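Local coordinates for protein aminopeptidase YwaD (Bacillus subtilis, PDB 6HC6) that removes single amino acids from the N-termini of peptides, using two zinc ions bound in its M28-family peptidase domain, at residues Leu41-Ile52 / Ser265-Val276. Sequence-based numbering, arbitrary orientation.
With ACT (acetate ion), chain F; ACT (acetate ion), chain G.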
ATOM      1  N   LEU A  41     -15.580 -22.984 -10.612  1.00 41.26           N
ATOM      2  CA  LEU A  41     -15.282 -21.568 -10.418  1.00 31.21           C
ATOM      3  C   LEU A  41     -14.188 -21.190 -11.407  1.00 28.84           C
ATOM      4  O   LEU A  41     -12.992 -21.295 -11.094  1.00 32.86           O
ATOM      5  CB  LEU A  41     -14.863 -21.290  -8.979  1.00 33.41           C
ATOM      6  CG  LEU A  41     -15.797 -21.866  -7.917  1.00 41.24           C
ATOM      7  CD1 LEU A  41     -15.142 -21.880  -6.540  1.00 39.26           C
ATOM      8  CD2 LEU A  41     -17.082 -21.064  -7.915  1.00 45.82           C
ATOM      9  N   PRO A  42     -14.556 -20.749 -12.621  1.00 38.16           N
ATOM     10  CA  PRO A  42     -13.580 -20.535 -13.719  1.00 27.93           C
ATOM     11  C   PRO A  42     -12.811 -19.224 -13.605  1.00 27.58           C
ATOM     12  O   PRO A  42     -12.937 -18.309 -14.424  1.00 27.86           O
ATOM     13  CB  PRO A  42     -14.474 -20.584 -14.964  1.00 29.14           C
ATOM     14  CG  PRO A  42     -15.800 -20.081 -14.492  1.00 38.11           C
ATOM     15  CD  PRO A  42     -15.952 -20.575 -13.068  1.00 38.45           C
ATOM     16  N   PHE A  43     -11.992 -19.111 -12.560  1.00 25.04           N
ATOM     17  CA  PHE A  43     -11.072 -17.984 -12.459  1.00 22.81           C
ATOM     18  C   PHE A  43     -10.057 -18.063 -13.596  1.00 28.07           C
ATOM     19  O   PHE A  43      -9.440 -19.107 -13.812  1.00 28.39           O
ATOM     20  CB  PHE A  43     -10.360 -17.988 -11.099  1.00 22.27           C
ATOM     21  CG  PHE A  43      -9.474 -16.790 -10.877  1.00 23.43           C
ATOM     22  CD1 PHE A  43      -8.191 -16.738 -11.426  1.00 26.04           C
ATOM     23  CD2 PHE A  43      -9.916 -15.709 -10.125  1.00 20.81           C
ATOM     24  CE1 PHE A  43      -7.379 -15.629 -11.236  1.00 24.74           C
ATOM     25  CE2 PHE A  43      -9.109 -14.604  -9.924  1.00 20.49           C
ATOM     26  CZ  PHE A  43      -7.842 -14.554 -10.478  1.00 29.48           C
ATOM     27  N   LYS A  44      -9.888 -16.967 -14.334  1.00 24.43           N
ATOM     28  CA  LYS A  44      -8.973 -16.953 -15.476  1.00 26.83           C
ATOM     29  C   LYS A  44      -7.932 -15.860 -15.276  1.00 28.51           C
ATOM     30  O   LYS A  44      -8.246 -14.662 -15.349  1.00 26.26           O
ATOM     31  CB  LYS A  44      -9.732 -16.768 -16.783  1.00 33.63           C
ATOM     32  CG  LYS A  44     -10.655 -17.942 -17.085  1.00 35.80           C
ATOM     33  CD  LYS A  44     -11.375 -17.767 -18.389  1.00 36.52           C
ATOM     34  CE  LYS A  44     -12.505 -18.780 -18.525  1.00 35.44           C
ATOM     35  NZ  LYS A  44     -13.118 -18.695 -19.872  1.00 43.08           N
ATOM     36  N   ALA A  45      -6.689 -16.283 -15.045  1.00 25.44           N
ATOM     37  CA  ALA A  45      -5.608 -15.328 -14.818  1.00 24.70           C
ATOM     38  C   ALA A  45      -5.385 -14.423 -16.026  1.00 25.61           C
ATOM     39  O   ALA A  45      -4.891 -13.301 -15.866  1.00 25.41           O
ATOM     40  CB  ALA A  45      -4.315 -16.069 -14.464  1.00 21.71           C
ATOM     41  N   LYS A  46      -5.739 -14.869 -17.237  1.00 27.48           N
ATOM     42  CA  LYS A  46      -5.546 -13.992 -18.392  1.00 27.91           C
ATOM     43  C   LYS A  46      -6.360 -12.711 -18.237  1.00 29.67           C
ATOM     44  O   LYS A  46      -5.903 -11.628 -18.616  1.00 29.45           O
ATOM     45  CB  LYS A  46      -5.900 -14.713 -19.700  1.00 27.77           C
ATOM     46  CG  LYS A  46      -7.376 -15.015 -19.897  1.00 25.09           C
ATOM     47  CD  LYS A  46      -7.635 -15.776 -21.193  1.00 27.59           C
ATOM     48  CE  LYS A  46      -9.122 -16.057 -21.358  1.00 29.58           C
ATOM     49  NZ  LYS A  46      -9.428 -16.944 -22.525  1.00 31.42           N
ATOM     50  N   HIS A  47      -7.559 -12.816 -17.654  1.00 26.88           N
ATOM     51  CA  HIS A  47      -8.357 -11.625 -17.385  1.00 25.02           C
ATOM     52  C   HIS A  47      -7.657 -10.713 -16.400  1.00 23.11           C
ATOM     53  O   HIS A  47      -7.660  -9.486 -16.562  1.00 26.38           O
ATOM     54  CB  HIS A  47      -9.716 -12.008 -16.817  1.00 21.43           C
ATOM     55  CG  HIS A  47     -10.574 -12.769 -17.768  1.00 25.47           C
ATOM     56  ND1 HIS A  47     -11.706 -13.441 -17.364  1.00 32.89           N
ATOM     57  CD2 HIS A  47     -10.476 -12.959 -19.103  1.00 33.61           C
ATOM     58  CE1 HIS A  47     -12.270 -14.017 -18.411  1.00 35.19           C
ATOM     59  NE2 HIS A  47     -11.541 -13.742 -19.478  1.00 33.95           N
ATOM     60  N   ALA A  48      -7.090 -11.296 -15.344  1.00 21.14           N
ATOM     61  CA  ALA A  48      -6.375 -10.486 -14.366  1.00 22.15           C
ATOM     62  C   ALA A  48      -5.154  -9.829 -15.000  1.00 25.37           C
ATOM     63  O   ALA A  48      -4.895  -8.638 -14.774  1.00 24.43           O
ATOM     64  CB  ALA A  48      -5.977 -11.338 -13.155  1.00 21.80           C
ATOM     65  N   TYR A  49      -4.396 -10.586 -15.800  1.00 24.10           N
ATOM     66  CA  TYR A  49      -3.259 -10.010 -16.512  1.00 19.71           C
ATOM     67  C   TYR A  49      -3.690  -8.789 -17.320  1.00 26.13           C
ATOM     68  O   TYR A  49      -3.051  -7.728 -17.268  1.00 23.47           O
ATOM     69  CB  TYR A  49      -2.620 -11.068 -17.425  1.00 20.37           C
ATOM     70  CG  TYR A  49      -1.328 -10.597 -18.061  1.00 27.29           C
ATOM     71  CD1 TYR A  49      -1.331  -9.950 -19.293  1.00 29.80           C
ATOM     72  CD2 TYR A  49      -0.108 -10.766 -17.410  1.00 26.95           C
ATOM     73  CE1 TYR A  49      -0.156  -9.506 -19.870  1.00 31.04           C
ATOM     74  CE2 TYR A  49       1.079 -10.327 -17.987  1.00 25.33           C
ATOM     75  CZ  TYR A  49       1.045  -9.694 -19.212  1.00 29.92           C
ATOM     76  OH  TYR A  49       2.214  -9.237 -19.782  1.00 31.68           O
ATOM     77  N   SER A  50      -4.797  -8.920 -18.061  1.00 25.34           N
ATOM     78  CA  SER A  50      -5.283  -7.798 -18.852  1.00 25.56           C
ATOM     79  C   SER A  50      -5.563  -6.587 -17.972  1.00 23.00           C
ATOM     80  O   SER A  50      -5.233  -5.454 -18.338  1.00 25.85           O
ATOM     81  CB  SER A  50      -6.537  -8.203 -19.621  1.00 36.02           C
ATOM     82  OG  SER A  50      -6.972  -7.133 -20.436  1.00 46.86           O
ATOM     83  N   THR A  51      -6.180  -6.807 -16.811  1.00 21.44           N
ATOM     84  CA  THR A  51      -6.452  -5.694 -15.905  1.00 19.76           C
ATOM     85  C   THR A  51      -5.162  -5.081 -15.380  1.00 20.79           C
ATOM     86  O   THR A  51      -5.057  -3.855 -15.254  1.00 21.48           O
ATOM     87  CB  THR A  51      -7.327  -6.165 -14.753  1.00 22.93           C
ATOM     88  OG1 THR A  51      -8.563  -6.656 -15.292  1.00 25.33           O
ATOM     89  CG2 THR A  51      -7.609  -5.017 -13.787  1.00 23.50           C
ATOM     90  N   ILE A  52      -4.168  -5.916 -15.076  1.00 17.83           N
ATOM     91  CA  ILE A  52      -2.881  -5.386 -14.618  1.00 21.46           C
ATOM     92  C   ILE A  52      -2.231  -4.526 -15.698  1.00 23.60           C
ATOM     93  O   ILE A  52      -1.604  -3.498 -15.398  1.00 19.31           O
ATOM     94  CB  ILE A  52      -1.942  -6.530 -14.194  1.00 19.05           C
ATOM     95  CG1 ILE A  52      -2.500  -7.268 -12.986  1.00 19.51           C
ATOM     96  CG2 ILE A  52      -0.532  -5.980 -13.894  1.00 21.03           C
ATOM     97  CD1 ILE A  52      -1.640  -8.491 -12.634  1.00 20.36           C
ATOM     98  N   SER A 265      -1.946  -6.488  -9.082  1.00 17.46           N
ATOM     99  CA  SER A 265      -2.261  -7.903  -8.980  1.00 17.37           C
ATOM    100  C   SER A 265      -3.491  -8.136  -8.115  1.00 19.12           C
ATOM    101  O   SER A 265      -4.422  -8.834  -8.527  1.00 18.76           O
ATOM    102  CB  SER A 265      -1.058  -8.678  -8.423  1.00 18.74           C
ATOM    103  OG  SER A 265      -0.813  -8.306  -7.070  1.00 19.16           O
ATOM    104  N   GLY A 266      -3.500  -7.600  -6.892  1.00 17.78           N
ATOM    105  CA  GLY A 266      -4.641  -7.839  -6.019  1.00 17.36           C
ATOM    106  C   GLY A 266      -5.916  -7.221  -6.557  1.00 15.96           C
ATOM    107  O   GLY A 266      -6.997  -7.808  -6.455  1.00 17.23           O
ATOM    108  N   THR A 267      -5.813  -6.013  -7.111  1.00 17.25           N
ATOM    109  CA  THR A 267      -6.972  -5.381  -7.723  1.00 15.62           C
ATOM    110  C   THR A 267      -7.533  -6.254  -8.837  1.00 17.24           C
ATOM    111  O   THR A 267      -8.751  -6.466  -8.930  1.00 18.36           O
ATOM    112  CB  THR A 267      -6.587  -3.998  -8.251  1.00 13.74           C
ATOM    113  OG1 THR A 267      -6.128  -3.181  -7.157  1.00 16.86           O
ATOM    114  CG2 THR A 267      -7.799  -3.309  -8.907  1.00 16.33           C
ATOM    115  N   SER A 268      -6.644  -6.814  -9.658  1.00 20.21           N
ATOM    116  CA  SER A 268      -7.071  -7.608 -10.803  1.00 21.25           C
ATOM    117  C   SER A 268      -7.675  -8.938 -10.369  1.00 21.86           C
ATOM    118  O   SER A 268      -8.652  -9.403 -10.965  1.00 20.12           O
ATOM    119  CB  SER A 268      -5.879  -7.824 -11.740  1.00 19.82           C
ATOM    120  OG  SER A 268      -4.983  -8.791 -11.211  1.00 25.83           O
ATOM    121  N   VAL A 269      -7.108  -9.575  -9.338  1.00 20.18           N
ATOM    122  CA  VAL A 269      -7.661 -10.842  -8.860  1.00 18.06           C
ATOM    123  C   VAL A 269      -9.007 -10.611  -8.182  1.00 18.12           C
ATOM    124  O   VAL A 269      -9.938 -11.418  -8.307  1.00 21.40           O
ATOM    125  CB  VAL A 269      -6.660 -11.522  -7.913  1.00 21.90           C
ATOM    126  CG1 VAL A 269      -7.272 -12.764  -7.290  1.00 20.11           C
ATOM    127  CG2 VAL A 269      -5.368 -11.868  -8.664  1.00 23.72           C
ATOM    128  N   MET A 270      -9.122  -9.516  -7.440  1.00 18.46           N
ATOM    129  CA  MET A 270     -10.408  -9.160  -6.855  1.00 18.67           C
ATOM    130  C   MET A 270     -11.477  -9.006  -7.937  1.00 21.12           C
ATOM    131  O   MET A 270     -12.600  -9.506  -7.790  1.00 22.44           O
ATOM    132  CB  MET A 270     -10.249  -7.873  -6.043  1.00 20.18           C
ATOM    133  CG  MET A 270     -11.555  -7.364  -5.415  1.00 22.19           C
ATOM    134  SD  MET A 270     -12.426  -6.235  -6.519  1.00 24.65           S
ATOM    135  CE  MET A 270     -11.388  -4.764  -6.421  1.00 20.07           C
ATOM    136  N   LEU A 271     -11.150  -8.327  -9.038  1.00 22.43           N
ATOM    137  CA  LEU A 271     -12.159  -8.097 -10.074  1.00 19.28           C
ATOM    138  C   LEU A 271     -12.522  -9.389 -10.790  1.00 22.60           C
ATOM    139  O   LEU A 271     -13.693  -9.622 -11.111  1.00 22.98           O
ATOM    140  CB  LEU A 271     -11.658  -7.050 -11.071  1.00 18.69           C
ATOM    141  CG  LEU A 271     -11.662  -5.642 -10.505  1.00 20.51           C
ATOM    142  CD1 LEU A 271     -10.908  -4.691 -11.434  1.00 18.99           C
ATOM    143  CD2 LEU A 271     -13.114  -5.164 -10.304  1.00 24.03           C
ATOM    144  N   GLU A 272     -11.534 -10.247 -11.051  1.00 22.35           N
ATOM    145  CA  GLU A 272     -11.852 -11.514 -11.697  1.00 22.87           C
ATOM    146  C   GLU A 272     -12.634 -12.425 -10.763  1.00 26.10           C
ATOM    147  O   GLU A 272     -13.517 -13.169 -11.212  1.00 27.17           O
ATOM    148  CB  GLU A 272     -10.573 -12.199 -12.182  1.00 24.58           C
ATOM    149  CG  GLU A 272     -10.784 -13.601 -12.723  1.00 23.32           C
ATOM    150  CD  GLU A 272     -11.592 -13.649 -14.019  1.00 24.86           C
ATOM    151  OE1 GLU A 272     -12.013 -12.590 -14.540  1.00 28.57           O
ATOM    152  OE2 GLU A 272     -11.814 -14.764 -14.513  1.00 28.43           O
ATOM    153  N   MET A 273     -12.355 -12.372  -9.459  1.00 21.75           N
ATOM    154  CA  MET A 273     -13.182 -13.146  -8.540  1.00 24.86           C
ATOM    155  C   MET A 273     -14.620 -12.648  -8.563  1.00 23.67           C
ATOM    156  O   MET A 273     -15.564 -13.448  -8.531  1.00 23.96           O
ATOM    157  CB  MET A 273     -12.621 -13.090  -7.120  1.00 27.83           C
ATOM    158  CG  MET A 273     -13.358 -14.024  -6.160  1.00 31.90           C
ATOM    159  SD  MET A 273     -13.009 -13.615  -4.437  1.00 32.84           S
ATOM    160  CE  MET A 273     -11.213 -13.319  -4.538  1.00 23.71           C
ATOM    161  N   ALA A 274     -14.806 -11.326  -8.629  1.00 21.60           N
ATOM    162  CA  ALA A 274     -16.158 -10.781  -8.745  1.00 24.30           C
ATOM    163  C   ALA A 274     -16.852 -11.288 -10.004  1.00 23.65           C
ATOM    164  O   ALA A 274     -18.055 -11.576  -9.987  1.00 26.34           O
ATOM    165  CB  ALA A 274     -16.103  -9.257  -8.737  1.00 25.74           C
ATOM    166  N   ARG A 275     -16.116 -11.395 -11.112  1.00 23.65           N
ATOM    167  CA  ARG A 275     -16.701 -11.969 -12.321  1.00 23.42           C
ATOM    168  C   ARG A 275     -17.112 -13.416 -12.100  1.00 29.22           C
ATOM    169  O   ARG A 275     -18.196 -13.835 -12.528  1.00 33.73           O
ATOM    170  CB  ARG A 275     -15.723 -11.875 -13.495  1.00 27.26           C
ATOM    171  CG  ARG A 275     -16.379 -12.286 -14.820  1.00 29.82           C
ATOM    172  CD  ARG A 275     -15.372 -12.538 -15.930  1.00 37.52           C
ATOM    173  NE  ARG A 275     -14.520 -13.702 -15.666  1.00 38.12           N
ATOM    174  CZ  ARG A 275     -14.850 -14.962 -15.935  1.00 40.57           C
ATOM    175  NH1 ARG A 275     -16.032 -15.255 -16.481  1.00 42.99           N
ATOM    176  NH2 ARG A 275     -13.994 -15.939 -15.651  1.00 38.10           N
ATOM    177  N   VAL A 276     -16.260 -14.201 -11.438  1.00 26.67           N
ATOM    178  CA  VAL A 276     -16.592 -15.603 -11.203  1.00 26.25           C
ATOM    179  C   VAL A 276     -17.799 -15.728 -10.280  1.00 26.29           C
ATOM    180  O   VAL A 276     -18.696 -16.544 -10.515  1.00 31.24           O
ATOM    181  CB  VAL A 276     -15.381 -16.357 -10.625  1.00 29.08           C
ATOM    182  CG1 VAL A 276     -15.805 -17.781 -10.250  1.00 30.60           C
ATOM    183  CG2 VAL A 276     -14.269 -16.394 -11.647  1.00 34.76           C
TER
HETATM  184  C   ACT F 503     -13.107 -15.897 -22.337  1.00 60.27           C
HETATM  185  O   ACT F 503     -12.624 -17.046 -22.127  1.00 61.64           O
HETATM  186  OXT ACT F 503     -12.592 -14.772 -22.090  1.00 59.27           O
HETATM  187  CH3 ACT F 503     -14.532 -15.881 -23.001  1.00 56.28           C
HETATM  188  C   ACT G 504     -18.324 -13.940 -18.621  1.00 54.72           C
HETATM  189  O   ACT G 504     -18.303 -14.344 -17.429  1.00 57.66           O
HETATM  190  OXT ACT G 504     -18.258 -14.618 -19.687  1.00 60.00           O
HETATM  191  CH3 ACT G 504     -18.446 -12.401 -18.816  1.00 51.91           C
HETATM  192  O   HOH W   1      -9.321  -8.749 -13.625  1.00 20.39           O
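Glu-272 OE2 is gripped from opposite faces of its carboxylate plane: Lys-44 N, at the N-cap position of helix 45-59, donates across the contact at 2.9 Å, and Arg-275 NH2 closes a salt bridge at 2.7 Å. This is helix-on-helix packing that sets helix 45-59 against helix 260-277 of the M28 peptidase fold, the axes of segments 45-52 and 265-276 lying at 134°. Glu-272 OE1 is held likewise, by Arg-275 NE on its syn side and by His-47 ND1 at 3.0 Å from above the carboxylate plane. Arg-275 thus takes the carboxylate side-on, its guanidinium perpendicular to the imidazole, with His-47 CE1 over one face. With CG anti to the backbone N (chi1 173°), Glu-272 lays CG over one face of the Phe-43 ring, 3.6 Å from its centroid; the bend at chi2 (67°) then turns the carboxylate to the cluster. A leucine in place of Glu-272 would probably leave Lys-44 N and His-47 ND1 without their acceptor and the Arg-275 charge without its mate. Beyond Phe-43, the backbones come closest at Ala-48 and Ser-268, CA to CA 4.6 Å; Ala-48 CB rests on Ser-268 OG, which donates to Ser-265 O. There a water joins Thr-51 OG1 to Ser-268 O, donating to that carbonyl at 2.8 Å.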